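Local coordinates for thioesterase domain protein YiiD (Shewanella oneidensis, PDB 1T82), which is of uncertain function but adopts the hotdog fold of a putative thioesterase and may cleave or transfer acyl groups, at residues S24-S29 / M69-W74; G63-I68 / L141-D146; W74-L79 / V129-Q134. All coordinates share one frame; numbering follows the deposited sequence.

Helix 62-84, the long central helix of this hotdog fold, is held by three contacts. From the N terminus, residues 24-29, at the junction of helices 12-25 and 27-31, pair with 69-74; interaction 1 thereby closes the first loop. Interaction 2 opens inside that loop, at 63-68, and closes on 141-146, so the two cross. Interaction 3, joining 74-79 to 129-134, starts where interaction 1 ends, at the shared Trp74, and is nested within interaction 2. Interaction 1 thus ties the long helix to the N-terminal helices, while interactions 2 and 3 tie it to neighbouring antiparallel strands, where Phe145 O accepts a probable hydrogen bond from Val133 N.

Interaction 1: S24-S29 / M69-W74; sequences STIPVS and MTLTGW
Leu71 reaches from the central helix of the hotdog fold to Ile26 and Ser29, which sit where helix 12-25 gives way to helix 27-31. The case illustrates how the two methyls of one leucine can each find a different partner at a helix-helix junction. From CB, CG is placed beside the backbone N and anti to the carbonyl carbon (chi1 -79°), which directs the fork toward the N-terminal segment. CB and CG themselves stop short of it; Leu71 CG is still 5.1 Å from Ser29 CB. The two methyls make the contact, each with its own neighbour. Leu71 CD1 lies 3.8 Å from Ser29 CB, whereas Leu71 CD2 meets the end of the other branched chain, Ile26 CD1, also at 3.8 Å. The Ile26 and Leu71 side chains run in opposite directions as they slide past each other, so they lie alongside rather than end to end. Trp22 of helix 12-25 also packs on Leu71, and Phe61 of the second subunit packs on both Leu71 and Ile26, placing this small apolar cluster at the dimer interface.

Ser29 meets the leucine with CB, while its hydroxyl turns back to Ile26 O. Ile26 is the first residue to leave the preceding helix and also the N-cap of the next, and its carbonyl oxygen is gripped twice from Ser29. Ser29 N donates to Ile26 O at 2.8 Å; Ser29 OG donates to Ile26 O at 2.6 Å, lying in the carbonyl plane on a lone pair, with a C=O...OG angle of 145°.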
# COMPACT_ATOMS: atom_id res chain seq x y z
N SER B 24 7.01 15.92 -4.79
CA SER B 24 7.22 16.37 -6.16
C SER B 24 7.21 15.24 -7.18
O SER B 24 6.99 15.48 -8.37
CB SER B 24 8.54 17.15 -6.28
OG SER B 24 9.65 16.29 -6.11
N THR B 25 7.44 14.02 -6.74
CA THR B 25 7.47 12.91 -7.69
C THR B 25 6.33 11.92 -7.53
O THR B 25 5.98 11.20 -8.46
CB THR B 25 8.79 12.13 -7.58
OG1 THR B 25 8.85 11.45 -6.32
CG2 THR B 25 9.98 13.07 -7.70
N ILE B 26 5.73 11.90 -6.34
CA ILE B 26 4.65 10.97 -6.04
C ILE B 26 3.42 11.73 -5.53
O ILE B 26 3.28 11.95 -4.33
CB ILE B 26 5.11 9.96 -4.97
CG1 ILE B 26 6.38 9.25 -5.45
CG2 ILE B 26 4.00 8.96 -4.69
CD1 ILE B 26 7.06 8.41 -4.39
N PRO B 27 2.50 12.11 -6.43
CA PRO B 27 1.29 12.84 -6.06
C PRO B 27 0.51 12.25 -4.88
O PRO B 27 -0.04 12.99 -4.07
CB PRO B 27 0.49 12.86 -7.36
CG PRO B 27 1.57 12.89 -8.41
CD PRO B 27 2.53 11.85 -7.88
N VAL B 28 0.47 10.92 -4.79
CA VAL B 28 -0.24 10.25 -3.70
C VAL B 28 0.37 10.61 -2.35
O VAL B 28 -0.35 10.78 -1.35
CB VAL B 28 -0.21 8.71 -3.86
CG1 VAL B 28 -0.52 8.03 -2.52
CG2 VAL B 28 -1.23 8.27 -4.90
N SER B 29 1.70 10.74 -2.30
CA SER B 29 2.37 11.06 -1.04
C SER B 29 2.01 12.46 -0.55
O SER B 29 1.97 12.71 0.66
CB SER B 29 3.90 10.92 -1.17
OG SER B 29 4.47 11.92 -2.00
N MSE B 69 4.29 3.11 5.20
CA MSE B 69 5.36 2.21 5.61
C MSE B 69 6.33 1.95 4.47
O MSE B 69 7.53 1.95 4.67
CB MSE B 69 4.77 0.90 6.15
CG MSE B 69 3.95 1.13 7.41
SE MSE B 69 3.11 -0.43 8.16
CE MSE B 69 4.44 -0.90 9.48
N THR B 70 5.81 1.74 3.26
CA THR B 70 6.71 1.49 2.15
C THR B 70 7.54 2.74 1.82
O THR B 70 8.70 2.62 1.45
CB THR B 70 5.97 1.00 0.90
OG1 THR B 70 6.94 0.58 -0.07
CG2 THR B 70 5.10 2.09 0.31
N LEU B 71 6.96 3.93 1.96
CA LEU B 71 7.72 5.15 1.68
C LEU B 71 8.78 5.37 2.75
O LEU B 71 9.84 5.94 2.49
CB LEU B 71 6.80 6.38 1.58
CG LEU B 71 6.05 6.55 0.26
CD1 LEU B 71 4.99 7.62 0.42
CD2 LEU B 71 7.03 6.93 -0.86
N THR B 72 8.49 4.93 3.98
CA THR B 72 9.45 5.08 5.06
C THR B 72 10.67 4.19 4.79
O THR B 72 11.81 4.61 4.96
CB THR B 72 8.81 4.74 6.43
OG1 THR B 72 7.80 5.72 6.73
CG2 THR B 72 9.85 4.76 7.54
N GLY B 73 10.41 2.96 4.34
CA GLY B 73 11.50 2.05 4.02
C GLY B 73 12.29 2.60 2.85
O GLY B 73 13.52 2.68 2.90
N TRP B 74 11.58 3.01 1.80
CA TRP B 74 12.21 3.58 0.62
C TRP B 74 13.05 4.78 1.04
O TRP B 74 14.20 4.93 0.62
CB TRP B 74 11.12 4.03 -0.37
CG TRP B 74 11.64 4.50 -1.70
CD1 TRP B 74 11.78 3.76 -2.84
CD2 TRP B 74 12.08 5.83 -2.02
NE1 TRP B 74 12.28 4.55 -3.85
CE2 TRP B 74 12.48 5.82 -3.38
CE3 TRP B 74 12.18 7.02 -1.30
CZ2 TRP B 74 12.97 6.96 -4.03
CZ3 TRP B 74 12.67 8.16 -1.94
CH2 TRP B 74 13.06 8.11 -3.29

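Interaction 2: G63-I68 / L141-D146; sequences GSIYTI and LCAQFD
Tyr66 and Phe145 bring two aromatic rings together between the central helix and strand 140-152, a worked example of how the helix of a hotdog fold beds into its curved sheet. Both rings leave their backbones by the same choice of first torsion, with CG anti to the backbone N (chi1 176° for Tyr66, 175° for Phe145), and each ring is then turned roughly square to its own CA-CB-CG plane. The result is an offset edge-to-face pair: the centroids are 5.7 Å apart, the planes stand at 63°, and the edge of Phe145 is turned toward the face of Tyr66. One atom of the phenylalanine does the touching: Phe145 CE2 comes within 3.6 Å of Tyr66 CE1. Tyr66 CE1 lies at the edge of the Phe145 ring, in its plane.

One helical position earlier, Ile65 uses its shorter branch. Its CG2 is anti to the backbone N and meets Ala143 CB at 3.9 Å, while CG1 takes the place beside that nitrogen. Ala143 belongs to a classic beta bulge, in which Cys142 and Ala143 both face Leu135 of the adjoining strand. On the helix, Thr67 folds its hydroxyl back onto Gly63 O, 2.9 Å from Thr67 OG1. Gly63 O also accepts the backbone N of Thr67, so two donors share it.

No hydrogen bond joins the helix segment to the strand segment. The hydroxyls of Tyr66 and of Tyr99 of the second subunit are hydrogen-bonded to each other. The Tyr66 ring therefore serves both sides, meeting Phe145 within the subunit and stacking on Tyr66 of the second subunit, while its polar end is satisfied across the dimer interface.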
# COMPACT_ATOMS: atom_id res chain seq x y z
N GLY B 63 -4.65 0.84 2.94
CA GLY B 63 -3.78 1.24 1.85
C GLY B 63 -2.85 2.37 2.25
O GLY B 63 -1.70 2.42 1.82
N SER B 64 -3.34 3.29 3.07
CA SER B 64 -2.51 4.40 3.52
C SER B 64 -1.46 3.88 4.48
O SER B 64 -0.30 4.29 4.43
CB SER B 64 -3.37 5.47 4.20
OG SER B 64 -4.24 6.08 3.26
N ILE B 65 -1.86 2.96 5.36
CA ILE B 65 -0.93 2.37 6.31
C ILE B 65 0.24 1.76 5.53
O ILE B 65 1.40 2.04 5.80
CB ILE B 65 -1.62 1.28 7.17
CG1 ILE B 65 -2.64 1.93 8.11
CG2 ILE B 65 -0.58 0.49 7.97
CD1 ILE B 65 -3.42 0.94 8.95
N TYR B 66 -0.08 0.93 4.54
CA TYR B 66 0.94 0.29 3.72
C TYR B 66 1.81 1.31 3.00
O TYR B 66 3.04 1.23 2.99
CB TYR B 66 0.31 -0.62 2.67
CG TYR B 66 1.33 -1.24 1.72
CD1 TYR B 66 1.94 -2.46 2.02
CD2 TYR B 66 1.69 -0.59 0.54
CE1 TYR B 66 2.87 -3.02 1.15
CE2 TYR B 66 2.62 -1.14 -0.33
CZ TYR B 66 3.21 -2.36 -0.02
OH TYR B 66 4.11 -2.92 -0.89
N THR B 67 1.16 2.29 2.38
CA THR B 67 1.90 3.29 1.63
C THR B 67 2.89 4.08 2.48
O THR B 67 4.03 4.27 2.07
CB THR B 67 0.95 4.27 0.91
OG1 THR B 67 0.17 3.54 -0.04
CG2 THR B 67 1.75 5.34 0.19
N ILE B 68 2.47 4.52 3.66
CA ILE B 68 3.40 5.27 4.49
C ILE B 68 4.56 4.39 4.93
O ILE B 68 5.70 4.84 5.01
CB ILE B 68 2.69 5.91 5.73
CG1 ILE B 68 3.70 6.71 6.56
CG2 ILE B 68 2.04 4.85 6.59
CD1 ILE B 68 3.05 7.60 7.60
N LEU B 141 2.03 -0.83 19.06
CA LEU B 141 2.35 -1.37 17.74
C LEU B 141 1.05 -1.76 17.04
O LEU B 141 0.32 -2.62 17.52
CB LEU B 141 3.25 -2.61 17.87
CG LEU B 141 3.64 -3.29 16.55
CD1 LEU B 141 4.41 -2.30 15.70
CD2 LEU B 141 4.48 -4.53 16.82
N CYS B 142 0.77 -1.12 15.91
CA CYS B 142 -0.47 -1.39 15.17
C CYS B 142 -0.29 -2.08 13.83
O CYS B 142 -1.26 -2.62 13.28
CB CYS B 142 -1.25 -0.08 14.97
SG CYS B 142 -1.89 0.65 16.50
N ALA B 143 0.92 -2.05 13.28
CA ALA B 143 1.18 -2.71 12.00
C ALA B 143 2.67 -3.04 11.84
O ALA B 143 3.53 -2.30 12.32
CB ALA B 143 0.69 -1.85 10.83
N GLN B 144 2.93 -4.15 11.17
CA GLN B 144 4.29 -4.65 10.93
C GLN B 144 4.53 -4.82 9.43
O GLN B 144 3.70 -5.38 8.72
CB GLN B 144 4.47 -5.99 11.64
CG GLN B 144 5.91 -6.49 11.69
CD GLN B 144 6.80 -5.59 12.53
OE1 GLN B 144 6.59 -5.43 13.74
NE2 GLN B 144 7.79 -4.98 11.89
N PHE B 145 5.70 -4.37 8.97
CA PHE B 145 6.05 -4.42 7.56
C PHE B 145 7.46 -4.95 7.32
O PHE B 145 8.40 -4.59 8.03
CB PHE B 145 5.90 -2.99 7.00
CG PHE B 145 6.35 -2.82 5.57
CD1 PHE B 145 7.69 -2.61 5.26
CD2 PHE B 145 5.41 -2.78 4.54
CE1 PHE B 145 8.09 -2.35 3.94
CE2 PHE B 145 5.80 -2.52 3.23
CZ PHE B 145 7.15 -2.30 2.93
N ASP B 146 7.59 -5.81 6.32
CA ASP B 146 8.87 -6.37 5.95
C ASP B 146 8.98 -6.18 4.45
O ASP B 146 8.15 -6.66 3.69
CB ASP B 146 8.93 -7.85 6.32
CG ASP B 146 9.15 -8.06 7.81
OD1 ASP B 146 10.24 -7.69 8.30
OD2 ASP B 146 8.23 -8.57 8.49

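Interaction 3: W74-L79 / V129-Q134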
# COMPACT_ATOMS: atom_id res chain seq x y z
N TRP B 74 11.58 3.01 1.80
CA TRP B 74 12.21 3.58 0.62
C TRP B 74 13.05 4.78 1.04
O TRP B 74 14.20 4.93 0.62
CB TRP B 74 11.12 4.03 -0.37
CG TRP B 74 11.64 4.50 -1.70
CD1 TRP B 74 11.78 3.76 -2.84
CD2 TRP B 74 12.08 5.83 -2.02
NE1 TRP B 74 12.28 4.55 -3.85
CE2 TRP B 74 12.48 5.82 -3.38
CE3 TRP B 74 12.18 7.02 -1.30
CZ2 TRP B 74 12.97 6.96 -4.03
CZ3 TRP B 74 12.67 8.16 -1.94
CH2 TRP B 74 13.06 8.11 -3.29
N GLY B 75 12.47 5.63 1.89
CA GLY B 75 13.17 6.81 2.37
C GLY B 75 14.45 6.51 3.11
O GLY B 75 15.43 7.25 3.01
N MSE B 76 14.46 5.41 3.86
CA MSE B 76 15.67 5.04 4.59
C MSE B 76 16.78 4.66 3.61
O MSE B 76 17.92 5.06 3.79
CB MSE B 76 15.40 3.88 5.55
CG MSE B 76 16.65 3.41 6.29
SE MSE B 76 17.54 4.84 7.27
CE MSE B 76 16.83 4.46 9.03
N VAL B 77 16.44 3.88 2.58
CA VAL B 77 17.47 3.49 1.62
C VAL B 77 17.99 4.75 0.93
O VAL B 77 19.20 4.90 0.73
CB VAL B 77 16.92 2.54 0.53
CG1 VAL B 77 18.06 2.13 -0.40
CG2 VAL B 77 16.30 1.32 1.18
N TRP B 78 17.07 5.63 0.56
CA TRP B 78 17.43 6.88 -0.10
C TRP B 78 18.40 7.68 0.77
O TRP B 78 19.43 8.17 0.28
CB TRP B 78 16.16 7.70 -0.35
CG TRP B 78 16.38 8.97 -1.12
CD1 TRP B 78 16.40 9.12 -2.47
CD2 TRP B 78 16.58 10.27 -0.57
NE1 TRP B 78 16.60 10.44 -2.80
CE2 TRP B 78 16.71 11.17 -1.65
CE3 TRP B 78 16.67 10.77 0.74
CZ2 TRP B 78 16.92 12.54 -1.47
CZ3 TRP B 78 16.88 12.14 0.92
CH2 TRP B 78 17.00 13.00 -0.18
N LEU B 79 18.08 7.82 2.05
CA LEU B 79 18.93 8.56 2.98
C LEU B 79 20.32 7.98 3.07
O LEU B 79 21.31 8.71 3.04
CB LEU B 79 18.30 8.57 4.38
CG LEU B 79 17.12 9.53 4.59
CD1 LEU B 79 16.41 9.19 5.88
CD2 LEU B 79 17.62 10.96 4.61
N VAL B 129 18.34 -4.65 -0.13
CA VAL B 129 18.20 -4.15 1.23
C VAL B 129 16.89 -4.63 1.86
O VAL B 129 15.81 -4.29 1.39
CB VAL B 129 18.20 -2.61 1.27
CG1 VAL B 129 18.18 -2.13 2.71
CG2 VAL B 129 19.42 -2.07 0.54
N LYS B 130 17.00 -5.44 2.91
CA LYS B 130 15.82 -5.94 3.60
C LYS B 130 15.58 -5.03 4.80
O LYS B 130 16.43 -4.92 5.68
CB LYS B 130 16.04 -7.38 4.08
CG LYS B 130 14.78 -8.23 4.01
CD LYS B 130 14.79 -9.38 5.01
CE LYS B 130 15.97 -10.31 4.83
NZ LYS B 130 15.93 -11.44 5.81
N LEU B 131 14.42 -4.39 4.84
CA LEU B 131 14.09 -3.49 5.94
C LEU B 131 12.81 -3.88 6.66
O LEU B 131 11.89 -4.46 6.08
CB LEU B 131 13.94 -2.05 5.44
CG LEU B 131 15.16 -1.37 4.84
CD1 LEU B 131 14.79 0.05 4.41
CD2 LEU B 131 16.28 -1.33 5.87
N GLU B 132 12.77 -3.54 7.94
CA GLU B 132 11.61 -3.81 8.77
C GLU B 132 11.06 -2.46 9.19
O GLU B 132 11.79 -1.64 9.74
CB GLU B 132 12.00 -4.61 10.00
CG GLU B 132 10.84 -4.96 10.90
CD GLU B 132 11.27 -5.83 12.06
OE1 GLU B 132 11.94 -5.30 12.97
OE2 GLU B 132 10.95 -7.03 12.04
N VAL B 133 9.78 -2.23 8.94
CA VAL B 133 9.15 -0.97 9.32
C VAL B 133 8.04 -1.28 10.31
O VAL B 133 7.30 -2.25 10.13
CB VAL B 133 8.55 -0.25 8.09
CG1 VAL B 133 7.96 1.09 8.52
CG2 VAL B 133 9.62 -0.04 7.03
N GLN B 134 7.93 -0.47 11.36
CA GLN B 134 6.88 -0.68 12.35
C GLN B 134 6.05 0.59 12.49
O GLN B 134 6.57 1.69 12.42
CB GLN B 134 7.48 -1.03 13.71
CG GLN B 134 8.22 -2.35 13.74
CD GLN B 134 8.58 -2.77 15.15
OE1 GLN B 134 9.25 -2.04 15.87
NE2 GLN B 134 8.13 -3.95 15.54
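Val77 and Leu131 make the nearest approach between helix residues 74-79 and strand residues 129-134, methyl against methyl: Val77 CG2 is 3.8 Å from Leu131 CD1. Apolar contacts of this sort account for everything that joins the two segments. Leu131 CD1 also lies 4.0 Å from Met76 CB, so a single leucine methyl serves two successive helix residues. Val77 CG2 reaches a second strand residue, Val129, whose CG1 is 4.2 Å away. The torsion of Val77 sets up this double use, since CG1 takes the position anti to the backbone N (chi1 -177°) and CG2 is left beside that nitrogen.

In the hotdog fold the sheet wraps round the long helix. Here helix and strand cross at an angle: the axes of these two short segments approach to 9.8 Å, with their N-to-C directions 129° apart. Alternate strand residues, Val129 and Leu131, point their side chains at the helix.

Met76, a selenomethionine, touches Leu131 chiefly through CB; its chain bends at chi2 and chi3, carrying the end away from the strand segment. Its side chain also packs on Val111 and Trp113.

No hydrogen bond joins the two segments; Trp78 N bonds Trp74 O within the helix, and the strand bonds its neighbour 140-152 through the backbone, Val129 with Tyr149 and Leu131 with Gly147.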